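Local coordinates for UPF0303 protein YBR137W (Saccharomyces cerevisiae, PDB 4CLC), which is of unknown function but belongs to the UPF0303 family, related by sequence to the haem-degrading protein HbpS, and forms part of a ten-chain assembly, at residues D[32-36]-D[37-41]; D[163-166]-D[167-171]. All coordinates share one frame; numbering follows the deposited sequence.

In the fold
Both contacts are local, each along one unbroken run of chain, at opposite kinds of helix end. Contact 1 is the N-terminal cap of helix 36-53, where a threonine hydroxyl accepts from N-H groups of the first turn and an aspartate carboxylate takes the N-H of the cap residue itself. Contact 2 is the C-terminal end of helix 153-168, where backbone carbonyls do most of the bonding and the side chains are largely apolar. Each is only partly buried. Other chains of the assembly reach contact 1, whereas none touches contact 2. The centres lie about 12 Å apart, and the ring of Phe-167 packs on the backbone of Asp-38 and Asp-41, joining the two helices.

Contact 1. Residues D[32-36]-D[37-41]; sequences STFTY and QDAFD
A capping box opens helix 36-53: Thr-35 at the N-cap and Asp-38 three residues on exchange side-chain-to-backbone hydrogen bonds. Thr-35 OG1 accepts from Asp-38 N at 2.8 Å in a nearly straight bond (171°), and Asp-38 OD2 accepts from Thr-35 N at 2.7 Å. The short threonine side chain, with OG1 between backbone N and carbonyl carbon (chi1 65°), sets its hydroxyl within reach of Asp-38 N, and Gln-37 N adds a weak bond. Ala-39 N to Thr-35 O, 3.0 Å, is the first helical bond. Asp-38 OD2 also receives Thr-33 OG1 at 2.7 Å; its two donors come from opposite faces of the carboxylate, each some 40° out of plane. Apolar Phe-34 turns inward onto Leu-71 and Leu-65, near Ala-39. Gln-37 CB sits over the Tyr-36 ring face, 4.0 Å from its centroid, a CH-pi contact. Gln-37 NE2 reaches Asp-41 OD1, while Gln-37 OE1 and Tyr-36 OH are hydrogen-bonded to basic side chains of another protein chain. With the carboxylate of Asp-38 cut back to an alanine, Thr-35 N and the Thr-33 hydroxyl would probably lose their acceptor. The aspartate's negative charge is likely to interact favourably with the helix dipole.

Contact 2. Residues D[163-166]-D[167-171]; sequences SLIA and FANES
This is a local, main-chain hydrogen-bonded contact in the last turn of helix 153-168, where the C-terminal helix of a mixed-sheet alpha/beta fold runs out into loop. Regular i to i+4 bonding lasts through Phe-167 N to Ser-163 O at 2.9 Å and Ala-168 N to Leu-164 O at 3.0 Å. At Asn-169 the pattern breaks down: its N divides between Ile-165 O and Ala-166 O, both bonds weak and bent to about 126°. Glu-170 N then turns back to Phe-167 O at 3.1 Å, closing the end of the helix. Apolar residues suit the inward side. Leu-164 packs on Val-132 and Ile-134 of the sheet, and Phe-167, with CG anti to its backbone N (chi1 -176°), carries its ring away from 163-166 to Leu-31, Leu-42 and an edge-to-face meeting with Tyr-45. Small Ala-166 fits beside that same tyrosine, and Ala-168 against Leu-31. A serine can sit buried at Ser-163 because its hydroxyl bonds one turn back to Met-159 O. The exposed side takes polar residues, such as Asn-169. Its side chain lies alongside that of Ile-165 and points the same way, with Asn-169 ND2 3.9 Å from Ile-165 CG2.

Contact 1. Residues D[32-36]-D[37-41]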
ATOM      1  N   SER D  32     -12.227 -11.479  38.900  1.00 54.20           N
ATOM      2  CA  SER D  32     -12.459 -12.906  38.891  1.00 54.42           C
ATOM      3  C   SER D  32     -13.488 -13.261  37.846  1.00 54.82           C
ATOM      4  O   SER D  32     -13.756 -14.437  37.640  1.00 61.59           O
ATOM      5  CB  SER D  32     -12.908 -13.398  40.271  1.00 58.73           C
ATOM      6  OG  SER D  32     -11.808 -13.468  41.177  1.00 62.24           O
ATOM      7  N   THR D  33     -14.066 -12.249  37.190  1.00 58.58           N
ATOM      8  CA  THR D  33     -15.195 -12.490  36.285  1.00 58.96           C
ATOM      9  C   THR D  33     -15.148 -11.822  34.900  1.00 58.10           C
ATOM     10  O   THR D  33     -15.081 -12.497  33.877  1.00 59.88           O
ATOM     11  CB  THR D  33     -16.533 -12.079  36.954  1.00 54.10           C
ATOM     12  OG1 THR D  33     -16.439 -10.734  37.453  1.00 59.02           O
ATOM     13  CG2 THR D  33     -16.864 -13.035  38.080  1.00 41.45           C
ATOM     14  N   PHE D  34     -15.244 -10.508  34.848  1.00 53.47           N
ATOM     15  CA  PHE D  34     -15.398  -9.848  33.549  1.00 54.73           C
ATOM     16  C   PHE D  34     -16.496 -10.360  32.610  1.00 49.82           C
ATOM     17  O   PHE D  34     -16.188 -11.058  31.664  1.00 50.28           O
ATOM     18  CB  PHE D  34     -14.109  -9.884  32.761  1.00 50.32           C
ATOM     19  CG  PHE D  34     -13.953  -8.697  31.890  1.00 47.86           C
ATOM     20  CD1 PHE D  34     -14.154  -7.433  32.420  1.00 44.21           C
ATOM     21  CD2 PHE D  34     -13.627  -8.825  30.564  1.00 44.41           C
ATOM     22  CE1 PHE D  34     -14.023  -6.320  31.644  1.00 48.15           C
ATOM     23  CE2 PHE D  34     -13.486  -7.711  29.777  1.00 46.73           C
ATOM     24  CZ  PHE D  34     -13.688  -6.454  30.312  1.00 49.79           C
ATOM     25  N   THR D  35     -17.758 -10.041  32.889  1.00 52.14           N
ATOM     26  CA  THR D  35     -18.854 -10.194  31.917  1.00 47.72           C
ATOM     27  C   THR D  35     -19.052  -8.942  31.078  1.00 48.68           C
ATOM     28  O   THR D  35     -18.448  -7.904  31.358  1.00 51.70           O
ATOM     29  CB  THR D  35     -20.170 -10.424  32.605  1.00 49.73           C
ATOM     30  OG1 THR D  35     -20.486  -9.235  33.357  1.00 50.81           O
ATOM     31  CG2 THR D  35     -20.097 -11.639  33.521  1.00 44.45           C
ATOM     32  N   TYR D  36     -19.962  -8.998  30.109  1.00 45.16           N
ATOM     33  CA  TYR D  36     -20.314  -7.785  29.358  1.00 48.23           C
ATOM     34  C   TYR D  36     -20.771  -6.664  30.313  1.00 48.88           C
ATOM     35  O   TYR D  36     -20.673  -5.468  29.990  1.00 45.94           O
ATOM     36  CB  TYR D  36     -21.434  -8.061  28.351  1.00 45.70           C
ATOM     37  CG  TYR D  36     -22.805  -8.095  29.012  1.00 46.65           C
ATOM     38  CD1 TYR D  36     -23.292  -9.265  29.561  1.00 48.52           C
ATOM     39  CD2 TYR D  36     -23.588  -6.946  29.128  1.00 45.81           C
ATOM     40  CE1 TYR D  36     -24.526  -9.310  30.189  1.00 51.08           C
ATOM     41  CE2 TYR D  36     -24.816  -6.978  29.780  1.00 47.66           C
ATOM     42  CZ  TYR D  36     -25.288  -8.170  30.291  1.00 51.19           C
ATOM     43  OH  TYR D  36     -26.507  -8.232  30.927  1.00 49.50           O
ATOM     44  N   GLN D  37     -21.335  -7.079  31.449  1.00 40.61           N
ATOM     45  CA  GLN D  37     -21.896  -6.168  32.429  1.00 46.62           C
ATOM     46  C   GLN D  37     -20.796  -5.620  33.324  1.00 50.69           C
ATOM     47  O   GLN D  37     -20.788  -4.423  33.669  1.00 44.86           O
ATOM     48  CB  GLN D  37     -22.971  -6.867  33.261  1.00 49.16           C
ATOM     49  CG  GLN D  37     -23.765  -5.935  34.156  1.00 47.62           C
ATOM     50  CD  GLN D  37     -24.488  -4.830  33.390  1.00 52.32           C
ATOM     51  OE1 GLN D  37     -24.988  -5.036  32.279  1.00 53.81           O
ATOM     52  NE2 GLN D  37     -24.558  -3.648  33.996  1.00 58.53           N
ATOM     53  N   ASP D  38     -19.875  -6.510  33.693  1.00 47.32           N
ATOM     54  CA  ASP D  38     -18.659  -6.105  34.378  1.00 46.90           C
ATOM     55  C   ASP D  38     -17.995  -4.969  33.626  1.00 47.34           C
ATOM     56  O   ASP D  38     -17.554  -3.987  34.218  1.00 50.79           O
ATOM     57  CB  ASP D  38     -17.704  -7.285  34.514  1.00 45.91           C
ATOM     58  CG  ASP D  38     -18.199  -8.301  35.505  1.00 50.48           C
ATOM     59  OD1 ASP D  38     -19.056  -7.930  36.334  1.00 59.47           O
ATOM     60  OD2 ASP D  38     -17.731  -9.454  35.482  1.00 49.10           O
ATOM     61  N   ALA D  39     -17.945  -5.097  32.309  1.00 46.62           N
ATOM     62  CA  ALA D  39     -17.379  -4.053  31.478  1.00 46.01           C
ATOM     63  C   ALA D  39     -18.116  -2.750  31.701  1.00 42.93           C
ATOM     64  O   ALA D  39     -17.503  -1.719  31.928  1.00 46.20           O
ATOM     65  CB  ALA D  39     -17.429  -4.449  30.006  1.00 43.50           C
ATOM     66  N   PHE D  40     -19.438  -2.798  31.642  1.00 43.91           N
ATOM     67  CA  PHE D  40     -20.213  -1.574  31.688  1.00 44.08           C
ATOM     68  C   PHE D  40     -20.153  -0.961  33.086  1.00 48.74           C
ATOM     69  O   PHE D  40     -20.070   0.265  33.252  1.00 44.16           O
ATOM     70  CB  PHE D  40     -21.661  -1.832  31.276  1.00 43.94           C
ATOM     71  CG  PHE D  40     -22.506  -0.590  31.269  1.00 46.35           C
ATOM     72  CD1 PHE D  40     -22.363   0.348  30.258  1.00 42.52           C
ATOM     73  CD2 PHE D  40     -23.423  -0.348  32.288  1.00 42.81           C
ATOM     74  CE1 PHE D  40     -23.125   1.497  30.242  1.00 42.67           C
ATOM     75  CE2 PHE D  40     -24.180   0.800  32.287  1.00 41.20           C
ATOM     76  CZ  PHE D  40     -24.040   1.727  31.256  1.00 44.94           C
ATOM     77  N   ASP D  41     -20.209  -1.828  34.090  1.00 48.09           N
ATOM     78  CA  ASP D  41     -20.101  -1.371  35.453  1.00 45.44           C
ATOM     79  C   ASP D  41     -18.746  -0.710  35.628  1.00 48.23           C
ATOM     80  O   ASP D  41     -18.676   0.452  36.044  1.00 54.16           O
ATOM     81  CB  ASP D  41     -20.311  -2.523  36.439  1.00 44.68           C
ATOM     82  CG  ASP D  41     -21.736  -3.043  36.419  1.00 48.36           C
ATOM     83  OD1 ASP D  41     -22.637  -2.249  36.043  1.00 46.38           O
ATOM     84  OD2 ASP D  41     -21.961  -4.229  36.767  1.00 45.82           O
TER

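Contact 2. Residues D[163-166]-D[167-171]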
ATOM      1  N   SER D 163      -8.553   2.894  40.204  1.00 54.13           N
ATOM      2  CA  SER D 163      -9.971   2.571  40.056  1.00 51.45           C
ATOM      3  C   SER D 163     -10.148   1.145  39.586  1.00 49.87           C
ATOM      4  O   SER D 163     -11.165   0.520  39.845  1.00 57.55           O
ATOM      5  CB  SER D 163     -10.656   3.538  39.093  1.00 47.78           C
ATOM      6  OG  SER D 163     -10.012   3.542  37.851  1.00 44.48           O
ATOM      7  N   LEU D 164      -9.144   0.620  38.908  1.00 46.50           N
ATOM      8  CA  LEU D 164      -9.164  -0.770  38.510  1.00 47.22           C
ATOM      9  C   LEU D 164      -9.044  -1.671  39.746  1.00 51.96           C
ATOM     10  O   LEU D 164      -9.780  -2.642  39.886  1.00 49.48           O
ATOM     11  CB  LEU D 164      -8.034  -1.025  37.527  1.00 45.96           C
ATOM     12  CG  LEU D 164      -8.081  -2.188  36.568  1.00 46.59           C
ATOM     13  CD1 LEU D 164      -9.462  -2.292  35.939  1.00 50.86           C
ATOM     14  CD2 LEU D 164      -7.049  -1.873  35.536  1.00 43.54           C
ATOM     15  N   ILE D 165      -8.117  -1.321  40.644  1.00 59.55           N
ATOM     16  CA  ILE D 165      -7.925  -2.027  41.925  1.00 58.13           C
ATOM     17  C   ILE D 165      -9.068  -1.753  42.916  1.00 57.82           C
ATOM     18  O   ILE D 165      -9.520  -2.660  43.626  1.00 58.64           O
ATOM     19  CB  ILE D 165      -6.580  -1.639  42.595  1.00 54.58           C
ATOM     20  CG1 ILE D 165      -5.403  -2.234  41.829  1.00 53.88           C
ATOM     21  CG2 ILE D 165      -6.536  -2.109  44.036  1.00 52.42           C
ATOM     22  CD1 ILE D 165      -4.108  -2.189  42.595  1.00 48.66           C
ATOM     23  N   ALA D 166      -9.532  -0.506  42.962  1.00 51.27           N
ATOM     24  CA  ALA D 166     -10.721  -0.181  43.743  1.00 54.00           C
ATOM     25  C   ALA D 166     -11.927  -1.021  43.319  1.00 59.93           C
ATOM     26  O   ALA D 166     -12.590  -1.626  44.165  1.00 67.59           O
ATOM     27  CB  ALA D 166     -11.044   1.281  43.621  1.00 58.80           C
ATOM     28  N   PHE D 167     -12.202  -1.062  42.014  1.00 56.58           N
ATOM     29  CA  PHE D 167     -13.323  -1.840  41.480  1.00 56.83           C
ATOM     30  C   PHE D 167     -13.170  -3.321  41.796  1.00 59.39           C
ATOM     31  O   PHE D 167     -14.130  -3.999  42.177  1.00 56.43           O
ATOM     32  CB  PHE D 167     -13.448  -1.649  39.969  1.00 52.28           C
ATOM     33  CG  PHE D 167     -14.632  -2.353  39.365  1.00 50.98           C
ATOM     34  CD1 PHE D 167     -14.535  -3.665  38.943  1.00 47.84           C
ATOM     35  CD2 PHE D 167     -15.848  -1.695  39.207  1.00 57.61           C
ATOM     36  CE1 PHE D 167     -15.625  -4.312  38.388  1.00 50.64           C
ATOM     37  CE2 PHE D 167     -16.946  -2.341  38.646  1.00 48.18           C
ATOM     38  CZ  PHE D 167     -16.831  -3.644  38.237  1.00 47.84           C
ATOM     39  N   ALA D 168     -11.953  -3.821  41.621  1.00 57.59           N
ATOM     40  CA  ALA D 168     -11.677  -5.216  41.911  1.00 61.24           C
ATOM     41  C   ALA D 168     -11.916  -5.480  43.391  1.00 74.87           C
ATOM     42  O   ALA D 168     -12.317  -6.590  43.783  1.00 74.88           O
ATOM     43  CB  ALA D 168     -10.264  -5.574  41.529  1.00 58.57           C
ATOM     44  N   ASN D 169     -11.698  -4.443  44.204  1.00 71.81           N
ATOM     45  CA  ASN D 169     -11.766  -4.593  45.651  1.00 69.86           C
ATOM     46  C   ASN D 169     -13.191  -4.541  46.172  1.00 66.09           C
ATOM     47  O   ASN D 169     -13.401  -4.707  47.365  1.00 72.39           O
ATOM     48  CB  ASN D 169     -10.907  -3.533  46.362  1.00 71.19           C
ATOM     49  CG  ASN D 169      -9.620  -4.119  46.975  1.00 72.23           C
ATOM     50  OD1 ASN D 169      -9.537  -5.306  47.292  1.00 72.99           O
ATOM     51  ND2 ASN D 169      -8.615  -3.276  47.131  1.00 77.18           N
ATOM     52  N   GLU D 170     -14.176  -4.337  45.306  1.00 63.27           N
ATOM     53  CA  GLU D 170     -15.542  -4.519  45.780  1.00 68.68           C
ATOM     54  C   GLU D 170     -16.085  -5.883  45.358  1.00 81.68           C
ATOM     55  O   GLU D 170     -16.334  -6.152  44.173  1.00 76.80           O
ATOM     56  CB  GLU D 170     -16.473  -3.421  45.282  1.00 64.36           C
ATOM     57  CG  GLU D 170     -15.989  -2.024  45.541  1.00 66.48           C
ATOM     58  CD  GLU D 170     -17.127  -1.024  45.608  1.00 77.04           C
ATOM     59  OE1 GLU D 170     -18.306  -1.424  45.464  1.00 74.21           O
ATOM     60  OE2 GLU D 170     -16.836   0.175  45.791  1.00 84.02           O
ATOM     61  N   SER D 171     -16.241  -6.749  46.356  1.00 92.92           N
ATOM     62  CA  SER D 171     -16.987  -7.991  46.210  1.00 92.52           C
ATOM     63  C   SER D 171     -17.454  -8.486  47.583  1.00 91.59           C
ATOM     64  O   SER D 171     -16.922  -8.079  48.625  1.00 85.92           O
ATOM     65  CB  SER D 171     -16.147  -9.051  45.488  1.00 81.44           C
ATOM     66  OG  SER D 171     -16.132  -8.786  44.092  1.00 79.34           O
TER